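FMN-dependent NADH:quinone oxidoreductase 1 (Bacillus anthracis, PDB 3U7I) probably uses FMN and NADH to reduce electrophilic quinones, protecting against thiol-specific stress, and to cleave the azo bond of aromatic azo compounds. Local coordinates at residues 23-28 / 197-202; 90-95 / 177-182; 35-40 / 208-213. All coordinates share one frame; numbering follows the deposited sequence.

Interaction 1 (23-28 / 197-202); sequences SIKVFK and EVLQNA
Val26 and Ala202 form the closest apolar contact between segments 23-28 and 197-202. Val26 straddles the alanine methyl: its CG2 lies 3.7 Å from Ala202 CB, and its CG1 lies 3.8 Å from the same Ala202 CB. The torsion accounts for this fork, since CG1 stands trans to the backbone N (chi1 178°) and CG2 trans to the carbonyl carbon, which turns both methyls to the alanine. The second apolar element is Leu199, whose CD2 reaches Val26 CG2 at 4.2 Å.

A mixed contact lies beside it. The aliphatic part of Lys25 crosses the isobutyl group of Leu199 at a slant, with Lys25 CB 3.9 Å from Leu199 CD2 and Lys25 CD 3.9 Å from Leu199 CD1. Leu199 CD2 touches the lysine chain at both CB and CD, and CD1 meets the same CD.

The segment axes approach to 9.9 Å at a signed crossing angle of -32°. Val26 CA and Ala202 CA are 6.4 Å apart, near enough for these small side chains to meet directly. Both helices flank the parallel sheet of the flavodoxin-like fold, where Val26 also touches Ile147 of strand 143-149. Ser23, predicted to bind FMN, points away from helix 195-214 and takes no part in the contact. Burial grades from Val26 and Ala202 to the partly exposed Lys25-Leu199 pair, implying cohesion by dispersion and hydrophobic burial rather than polar pairing.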
loop_
_atom_site.group_PDB
_atom_site.type_symbol
_atom_site.label_atom_id
_atom_site.label_comp_id
_atom_site.label_asym_id
_atom_site.label_seq_id
_atom_site.Cartn_x
_atom_site.Cartn_y
_atom_site.Cartn_z
ATOM N N SER C 23 -16.529 4.176 8.532
ATOM C CA SER C 23 -15.359 4.850 9.093
ATOM C C SER C 23 -15.555 6.373 9.201
ATOM O O SER C 23 -15.068 7.005 10.135
ATOM C CB SER C 23 -14.090 4.512 8.303
ATOM O OG SER C 23 -14.172 4.959 6.962
ATOM N N ILE C 24 -16.273 6.959 8.251
ATOM C CA ILE C 24 -16.566 8.392 8.305
ATOM C C ILE C 24 -17.567 8.730 9.428
ATOM O O ILE C 24 -17.381 9.712 10.141
ATOM C CB ILE C 24 -17.042 8.931 6.932
ATOM C CG1 ILE C 24 -15.926 8.770 5.885
ATOM C CG2 ILE C 24 -17.466 10.385 7.045
ATOM C CD1 ILE C 24 -16.364 8.978 4.435
ATOM N N LYS C 25 -18.607 7.908 9.596
ATOM C CA LYS C 25 -19.527 8.059 10.727
ATOM C C LYS C 25 -18.791 7.978 12.052
ATOM O O LYS C 25 -18.993 8.814 12.928
ATOM C CB LYS C 25 -20.635 6.997 10.710
ATOM C CG LYS C 25 -21.791 7.334 9.806
ATOM C CD LYS C 25 -22.930 6.337 9.920
ATOM C CE LYS C 25 -23.860 6.482 8.719
ATOM N NZ LYS C 25 -25.296 6.212 9.030
ATOM N N VAL C 26 -17.948 6.960 12.205
ATOM C CA VAL C 26 -17.202 6.774 13.450
ATOM C C VAL C 26 -16.241 7.942 13.716
ATOM O O VAL C 26 -16.116 8.410 14.849
ATOM C CB VAL C 26 -16.443 5.431 13.448
ATOM C CG1 VAL C 26 -15.635 5.262 14.730
ATOM C CG2 VAL C 26 -17.422 4.275 13.269
ATOM N N PHE C 27 -15.574 8.411 12.663
ATOM C CA PHE C 27 -14.698 9.578 12.757
ATOM C C PHE C 27 -15.448 10.846 13.181
ATOM O O PHE C 27 -14.969 11.614 14.021
ATOM C CB PHE C 27 -13.978 9.836 11.425
ATOM C CG PHE C 27 -13.449 11.237 11.301
ATOM C CD1 PHE C 27 -12.447 11.686 12.149
ATOM C CD2 PHE C 27 -13.971 12.113 10.358
ATOM C CE1 PHE C 27 -11.963 12.978 12.062
ATOM C CE2 PHE C 27 -13.486 13.411 10.259
ATOM C CZ PHE C 27 -12.482 13.843 11.118
ATOM N N LYS C 28 -16.612 11.078 12.580
ATOM C CA LYS C 28 -17.395 12.266 12.907
ATOM C C LYS C 28 -17.880 12.224 14.360
ATOM O O LYS C 28 -17.937 13.251 15.048
ATOM C CB LYS C 28 -18.561 12.423 11.930
ATOM C CG LYS C 28 -18.129 12.783 10.512
ATOM C CD LYS C 28 -19.133 12.247 9.483
ATOM C CE LYS C 28 -19.655 13.345 8.568
ATOM N NZ LYS C 28 -20.355 14.409 9.349
ATOM N N GLU C 197 -24.884 -2.413 15.664
ATOM C CA GLU C 197 -23.928 -3.000 16.603
ATOM C C GLU C 197 -22.514 -2.508 16.300
ATOM O O GLU C 197 -21.774 -2.125 17.209
ATOM C CB GLU C 197 -23.958 -4.530 16.537
ATOM C CG GLU C 197 -22.888 -5.203 17.405
ATOM C CD GLU C 197 -22.503 -6.607 16.924
ATOM O OE1 GLU C 197 -23.391 -7.356 16.446
ATOM O OE2 GLU C 197 -21.304 -6.959 17.025
ATOM N N VAL C 198 -22.143 -2.519 15.023
ATOM C CA VAL C 198 -20.832 -2.017 14.613
ATOM C C VAL C 198 -20.674 -0.557 15.029
ATOM O O VAL C 198 -19.723 -0.202 15.729
ATOM C CB VAL C 198 -20.606 -2.143 13.084
ATOM C CG1 VAL C 198 -19.238 -1.610 12.698
ATOM C CG2 VAL C 198 -20.750 -3.582 12.644
ATOM N N LEU C 199 -21.611 0.282 14.593
ATOM C CA LEU C 199 -21.542 1.715 14.857
ATOM C C LEU C 199 -21.457 2.018 16.346
ATOM O O LEU C 199 -20.616 2.807 16.770
ATOM C CB LEU C 199 -22.731 2.443 14.220
ATOM C CG LEU C 199 -22.617 2.683 12.710
ATOM C CD1 LEU C 199 -23.917 3.234 12.153
ATOM C CD2 LEU C 199 -21.461 3.625 12.393
ATOM N N GLN C 200 -22.320 1.379 17.136
ATOM C CA GLN C 200 -22.395 1.649 18.574
ATOM C C GLN C 200 -21.157 1.191 19.346
ATOM O O GLN C 200 -20.720 1.865 20.283
ATOM C CB GLN C 200 -23.667 1.047 19.180
ATOM C CG GLN C 200 -24.959 1.676 18.662
ATOM C CD GLN C 200 -25.023 3.184 18.898
ATOM O OE1 GLN C 200 -24.531 3.694 19.912
ATOM N NE2 GLN C 200 -25.627 3.904 17.953
ATOM N N ASN C 201 -20.592 0.052 18.959
ATOM C CA ASN C 201 -19.361 -0.413 19.587
ATOM C C ASN C 201 -18.176 0.508 19.286
ATOM O O ASN C 201 -17.372 0.808 20.170
ATOM C CB ASN C 201 -19.052 -1.850 19.176
ATOM C CG ASN C 201 -19.910 -2.862 19.913
ATOM O OD1 ASN C 201 -20.148 -2.727 21.117
ATOM N ND2 ASN C 201 -20.384 -3.878 19.195
ATOM N N ALA C 202 -18.093 0.961 18.035
ATOM C CA ALA C 202 -17.038 1.866 17.584
ATOM C C ALA C 202 -17.206 3.249 18.204
ATOM O O ALA C 202 -16.230 3.868 18.625
ATOM C CB ALA C 202 -17.037 1.965 16.081
#

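Interaction 2 (90-95 / 177-182); sequences QQFKSA and LGIEDY
Leu177 and Ile179 approach the Phe92 ring obliquely. Contact falls on the far end of the ring: CZ is 4.1 Å from Ile179 CD1, and the neighbouring Phe92 CE2 is 4.2 Å from Leu177 CD1. Two methyls from separate side chains therefore abut adjacent ring atoms. The ring gets there because CG extends trans to the backbone N (chi1 179°), while Ile179 approaches from the opposite direction. A further aromatic partner is Tyr98, whose ring stacks with Phe92 and whose OH is hydrogen-bonded to Phe92 O.

Between the two aliphatic residues the chain turns at Gly178, with phi 118°. This is the C-prime residue of a Schellman motif ending helix 165-177, in which Ile179 N bonds back to Phe174 O. The reversal brings Leu177 and Ile179 to the same ring. On the other segment, Ser94 OG donates to Gln91 O at 2.7 Å, tilted 21° from the carbonyl plane; Ser94 N also bonds to this oxygen, giving it two donors in the C-terminal part of helix 76-94.

All three touching residues are buried. Phe92 is also contacted by Tyr116 and Ile120 of helix 111-120 and by Phe174 of helix 165-177, while Ile179 touches Met144 of strand 143-149; the contact thus joins the C-terminal part of helix 76-94 to the end of helix 165-177 and the turn before strand 181-187, outermost in this chain's sheet.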
loop_
_atom_site.group_PDB
_atom_site.type_symbol
_atom_site.label_atom_id
_atom_site.label_comp_id
_atom_site.label_asym_id
_atom_site.label_seq_id
_atom_site.Cartn_x
_atom_site.Cartn_y
_atom_site.Cartn_z
ATOM N N GLN C 90 5.659 19.424 6.112
ATOM C CA GLN C 90 5.717 20.415 7.187
ATOM C C GLN C 90 4.410 20.460 7.987
ATOM O O GLN C 90 4.432 20.686 9.199
ATOM C CB GLN C 90 6.147 21.789 6.666
ATOM C CG GLN C 90 7.567 21.783 6.105
ATOM C CD GLN C 90 8.610 21.300 7.117
ATOM O OE1 GLN C 90 8.597 21.707 8.284
ATOM N NE2 GLN C 90 9.525 20.439 6.668
ATOM N N GLN C 91 3.286 20.206 7.319
ATOM C CA GLN C 91 2.003 20.047 8.017
ATOM C C GLN C 91 2.030 18.828 8.962
ATOM O O GLN C 91 1.642 18.922 10.130
ATOM C CB GLN C 91 0.841 19.951 7.021
ATOM C CG GLN C 91 -0.518 19.644 7.659
ATOM C CD GLN C 91 -1.642 19.482 6.635
ATOM O OE1 GLN C 91 -1.535 18.697 5.683
ATOM N NE2 GLN C 91 -2.725 20.231 6.828
ATOM N N PHE C 92 2.492 17.689 8.453
ATOM C CA PHE C 92 2.665 16.490 9.280
ATOM C C PHE C 92 3.550 16.756 10.521
ATOM O O PHE C 92 3.197 16.388 11.642
ATOM C CB PHE C 92 3.210 15.314 8.435
ATOM C CG PHE C 92 3.425 14.056 9.225
ATOM C CD1 PHE C 92 2.365 13.193 9.484
ATOM C CD2 PHE C 92 4.673 13.745 9.727
ATOM C CE1 PHE C 92 2.554 12.036 10.226
ATOM C CE2 PHE C 92 4.870 12.591 10.475
ATOM C CZ PHE C 92 3.811 11.736 10.724
ATOM N N LYS C 93 4.698 17.391 10.326
ATOM C CA LYS C 93 5.611 17.641 11.442
ATOM C C LYS C 93 5.038 18.593 12.494
ATOM O O LYS C 93 5.480 18.594 13.642
ATOM C CB LYS C 93 6.969 18.150 10.933
ATOM C CG LYS C 93 7.771 17.088 10.180
ATOM C CD LYS C 93 9.145 17.587 9.733
ATOM C CE LYS C 93 10.040 17.892 10.925
ATOM N NZ LYS C 93 11.397 18.321 10.495
ATOM N N SER C 94 4.052 19.401 12.104
ATOM C CA SER C 94 3.550 20.461 12.986
ATOM C C SER C 94 2.547 19.937 14.006
ATOM O O SER C 94 2.256 20.617 14.988
ATOM C CB SER C 94 2.894 21.575 12.170
ATOM O OG SER C 94 1.644 21.147 11.652
ATOM N N ALA C 95 2.020 18.738 13.747
ATOM C CA ALA C 95 0.999 18.100 14.583
ATOM C C ALA C 95 1.601 17.158 15.635
ATOM O O ALA C 95 2.579 16.459 15.364
ATOM C CB ALA C 95 0.023 17.326 13.695
ATOM N N LEU C 177 9.157 6.112 13.186
ATOM C CA LEU C 177 9.318 7.562 13.209
ATOM C C LEU C 177 9.475 8.096 14.631
ATOM O O LEU C 177 10.006 9.186 14.832
ATOM C CB LEU C 177 8.141 8.259 12.507
ATOM C CG LEU C 177 8.034 8.017 10.997
ATOM C CD1 LEU C 177 6.963 8.912 10.343
ATOM C CD2 LEU C 177 9.400 8.206 10.322
ATOM N N GLY C 178 9.015 7.319 15.611
ATOM C CA GLY C 178 9.080 7.711 17.012
ATOM C C GLY C 178 7.718 7.841 17.674
ATOM O O GLY C 178 7.611 8.122 18.872
ATOM N N ILE C 179 6.667 7.648 16.888
ATOM C CA ILE C 179 5.304 7.773 17.397
ATOM C C ILE C 179 4.874 6.421 17.978
ATOM O O ILE C 179 4.486 5.497 17.254
ATOM C CB ILE C 179 4.331 8.316 16.299
ATOM C CG1 ILE C 179 4.885 9.625 15.706
ATOM C CG2 ILE C 179 2.923 8.495 16.856
ATOM C CD1 ILE C 179 4.248 10.049 14.407
ATOM N N GLU C 180 4.983 6.309 19.295
ATOM C CA GLU C 180 4.812 5.037 19.975
ATOM C C GLU C 180 3.467 4.914 20.673
ATOM O O GLU C 180 3.049 3.812 21.034
ATOM C CB GLU C 180 5.951 4.827 20.967
ATOM C CG GLU C 180 7.310 4.820 20.298
ATOM C CD GLU C 180 8.425 4.443 21.241
ATOM O OE1 GLU C 180 8.299 4.722 22.455
ATOM O OE2 GLU C 180 9.426 3.866 20.765
ATOM N N ASP C 181 2.796 6.048 20.860
ATOM C CA ASP C 181 1.439 6.068 21.407
ATOM C C ASP C 181 0.440 5.843 20.271
ATOM O O ASP C 181 0.053 6.777 19.567
ATOM C CB ASP C 181 1.165 7.399 22.117
ATOM C CG ASP C 181 -0.138 7.390 22.917
ATOM O OD1 ASP C 181 -1.072 6.637 22.575
ATOM O OD2 ASP C 181 -0.226 8.159 23.893
ATOM N N TYR C 182 0.046 4.587 20.089
ATOM C CA TYR C 182 -0.767 4.173 18.950
ATOM C C TYR C 182 -2.008 3.412 19.417
ATOM O O TYR C 182 -1.930 2.538 20.282
ATOM C CB TYR C 182 0.073 3.285 18.029
ATOM C CG TYR C 182 -0.651 2.688 16.842
ATOM C CD1 TYR C 182 -0.471 3.208 15.575
ATOM C CD2 TYR C 182 -1.487 1.588 16.984
ATOM C CE1 TYR C 182 -1.109 2.667 14.480
ATOM C CE2 TYR C 182 -2.133 1.039 15.888
ATOM C CZ TYR C 182 -1.937 1.592 14.630
ATOM O OH TYR C 182 -2.565 1.062 13.515
#

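Interaction 3 (35-40 / 208-213)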
loop_
_atom_site.group_PDB
_atom_site.type_symbol
_atom_site.label_atom_id
_atom_site.label_comp_id
_atom_site.label_asym_id
_atom_site.label_seq_id
_atom_site.Cartn_x
_atom_site.Cartn_y
_atom_site.Cartn_z
ATOM N N LYS C 35 -13.776 17.460 20.173
ATOM C CA LYS C 35 -13.927 18.915 20.219
ATOM C C LYS C 35 -14.487 19.438 21.553
ATOM O O LYS C 35 -14.230 20.582 21.928
ATOM C CB LYS C 35 -14.771 19.415 19.043
ATOM C CG LYS C 35 -14.042 19.441 17.705
ATOM C CD LYS C 35 -14.884 20.157 16.652
ATOM C CE LYS C 35 -14.368 19.910 15.236
ATOM N NZ LYS C 35 -13.357 20.898 14.751
ATOM N N GLU C 36 -15.234 18.597 22.268
ATOM C CA GLU C 36 -15.787 18.964 23.578
ATOM C C GLU C 36 -14.736 18.969 24.675
ATOM O O GLU C 36 -14.889 19.657 25.686
ATOM C CB GLU C 36 -16.861 17.969 24.006
ATOM C CG GLU C 36 -18.169 18.051 23.260
ATOM C CD GLU C 36 -19.098 16.912 23.635
ATOM O OE1 GLU C 36 -18.948 16.364 24.753
ATOM O OE2 GLU C 36 -19.966 16.557 22.805
ATOM N N LEU C 37 -13.689 18.171 24.494
ATOM C CA LEU C 37 -12.719 17.935 25.562
ATOM C C LEU C 37 -11.382 18.681 25.401
ATOM O O LEU C 37 -10.713 18.970 26.394
ATOM C CB LEU C 37 -12.474 16.428 25.733
ATOM C CG LEU C 37 -13.697 15.571 26.071
ATOM C CD1 LEU C 37 -13.346 14.099 25.934
ATOM C CD2 LEU C 37 -14.231 15.881 27.462
ATOM N N ILE C 38 -11.004 18.991 24.159
ATOM C CA ILE C 38 -9.723 19.656 23.901
ATOM C C ILE C 38 -9.652 21.039 24.553
ATOM O O ILE C 38 -10.660 21.747 24.653
ATOM C CB ILE C 38 -9.371 19.767 22.373
ATOM C CG1 ILE C 38 -10.418 20.573 21.600
ATOM C CG2 ILE C 38 -9.189 18.390 21.737
ATOM C CD1 ILE C 38 -10.149 20.588 20.114
ATOM N N SER C 39 -8.457 21.407 25.004
ATOM C CA SER C 39 -8.208 22.740 25.545
ATOM C C SER C 39 -8.317 23.777 24.427
ATOM O O SER C 39 -8.253 23.436 23.245
ATOM C CB SER C 39 -6.828 22.804 26.200
ATOM O OG SER C 39 -6.781 21.978 27.354
ATOM N N ASN C 40 -8.489 25.039 24.806
ATOM C CA ASN C 40 -8.686 26.106 23.828
ATOM C C ASN C 40 -7.432 26.388 22.986
ATOM O O ASN C 40 -7.495 27.078 21.968
ATOM C CB ASN C 40 -9.204 27.384 24.508
ATOM C CG ASN C 40 -8.275 27.886 25.607
ATOM O OD1 ASN C 40 -7.685 27.102 26.354
ATOM N ND2 ASN C 40 -8.146 29.205 25.715
ATOM N N GLU C 208 -13.958 6.950 24.337
ATOM C CA GLU C 208 -12.868 6.663 25.256
ATOM C C GLU C 208 -11.523 7.170 24.723
ATOM O O GLU C 208 -10.693 7.650 25.495
ATOM C CB GLU C 208 -12.812 5.161 25.545
ATOM C CG GLU C 208 -14.043 4.640 26.276
ATOM C CD GLU C 208 -14.237 3.137 26.126
ATOM O OE1 GLU C 208 -14.000 2.603 25.016
ATOM O OE2 GLU C 208 -14.637 2.487 27.118
ATOM N N ALA C 209 -11.312 7.068 23.408
ATOM C CA ALA C 209 -10.093 7.581 22.769
ATOM C C ALA C 209 -10.027 9.105 22.815
ATOM O O ALA C 209 -8.957 9.683 23.011
ATOM C CB ALA C 209 -9.998 7.094 21.323
ATOM N N ALA C 210 -11.180 9.746 22.624
ATOM C CA ALA C 210 -11.295 11.201 22.696
ATOM C C ALA C 210 -10.927 11.721 24.087
ATOM O O ALA C 210 -10.179 12.693 24.213
ATOM C CB ALA C 210 -12.705 11.639 22.313
ATOM N N SER C 211 -11.461 11.072 25.124
ATOM C CA SER C 211 -11.124 11.397 26.510
ATOM C C SER C 211 -9.628 11.240 26.751
ATOM O O SER C 211 -8.975 12.125 27.315
ATOM C CB SER C 211 -11.873 10.476 27.479
ATOM O OG SER C 211 -13.260 10.736 27.464
ATOM N N ARG C 212 -9.098 10.090 26.342
ATOM C CA ARG C 212 -7.683 9.798 26.506
ATOM C C ARG C 212 -6.822 10.876 25.846
ATOM O O ARG C 212 -5.971 11.488 26.502
ATOM C CB ARG C 212 -7.342 8.412 25.936
ATOM C CG ARG C 212 -5.890 7.983 26.174
ATOM C CD ARG C 212 -5.622 6.560 25.694
ATOM N NE ARG C 212 -5.769 6.431 24.250
ATOM C CZ ARG C 212 -4.840 6.786 23.365
ATOM N NH1 ARG C 212 -3.689 7.310 23.773
ATOM N NH2 ARG C 212 -5.069 6.627 22.070
ATOM N N LEU C 213 -7.057 11.119 24.558
ATOM C CA LEU C 213 -6.229 12.061 23.805
ATOM C C LEU C 213 -6.326 13.490 24.343
ATOM O O LEU C 213 -5.344 14.225 24.325
ATOM C CB LEU C 213 -6.551 12.011 22.304
ATOM C CG LEU C 213 -6.110 10.761 21.523
ATOM C CD1 LEU C 213 -6.721 10.744 20.125
ATOM C CD2 LEU C 213 -4.584 10.647 21.453
#
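The backbones come nearest at Leu37 and Ser211, whose CA atoms are 6.8 Å apart, where the weakly bonded last turn of helix 22-37 meets the regular helix 195-214. Leu37 carries the contact from its side, chiefly through CD1. That methyl sits against the helix backbone itself: it is 3.5 Å from Ser211 CA, 3.7 Å from Ser211 N and 3.9 Å from Ala210 C. Its approach to Ala210 CB is longer, 4.4 Å. Leu37 CG lies trans to its carbonyl carbon (chi1 -59°), and the second torsion is extended (chi2 169°); together they carry CD1 across to the other helix.

In the flavodoxin-like fold these two helices pack side by side against the parallel sheet, and Ala210 continues their interface by touching Phe30 and Ser33 of helix 22-37. Although Ser211 CB points away from the 35-40 segment, its OG still comes within 3.7 Å of Leu37 CD1. The same hydroxyl makes a weak hydrogen bond to Glu207 O, within its own helix. A polar tie accompanies the methyl contact as well, because Leu37 O is hydrogen-bonded to Lys216 NZ, beyond the end of helix 195-214.

In the fold
Interactions 1 and 3 sample one helix pair, 22-37 with 195-214, at sites whose centres are 17 Å apart; the succession 23-28 to 35-40 and 197-202 to 208-213 shows the helices running the same way. Interaction 1 lies at the end nearer the predicted FMN site, to which Ser23 belongs, whereas interactions 2 and 3 lie away from it. Interaction 2 is centred 24 Å from interaction 1, across the chain's centre, and the two do not touch. Interactions 2 and 3 do meet: Asp181 OD1 and Arg212 NH1 form a 3.0 Å salt bridge, linking strand 181-187, outermost in this chain, to the helix that follows it.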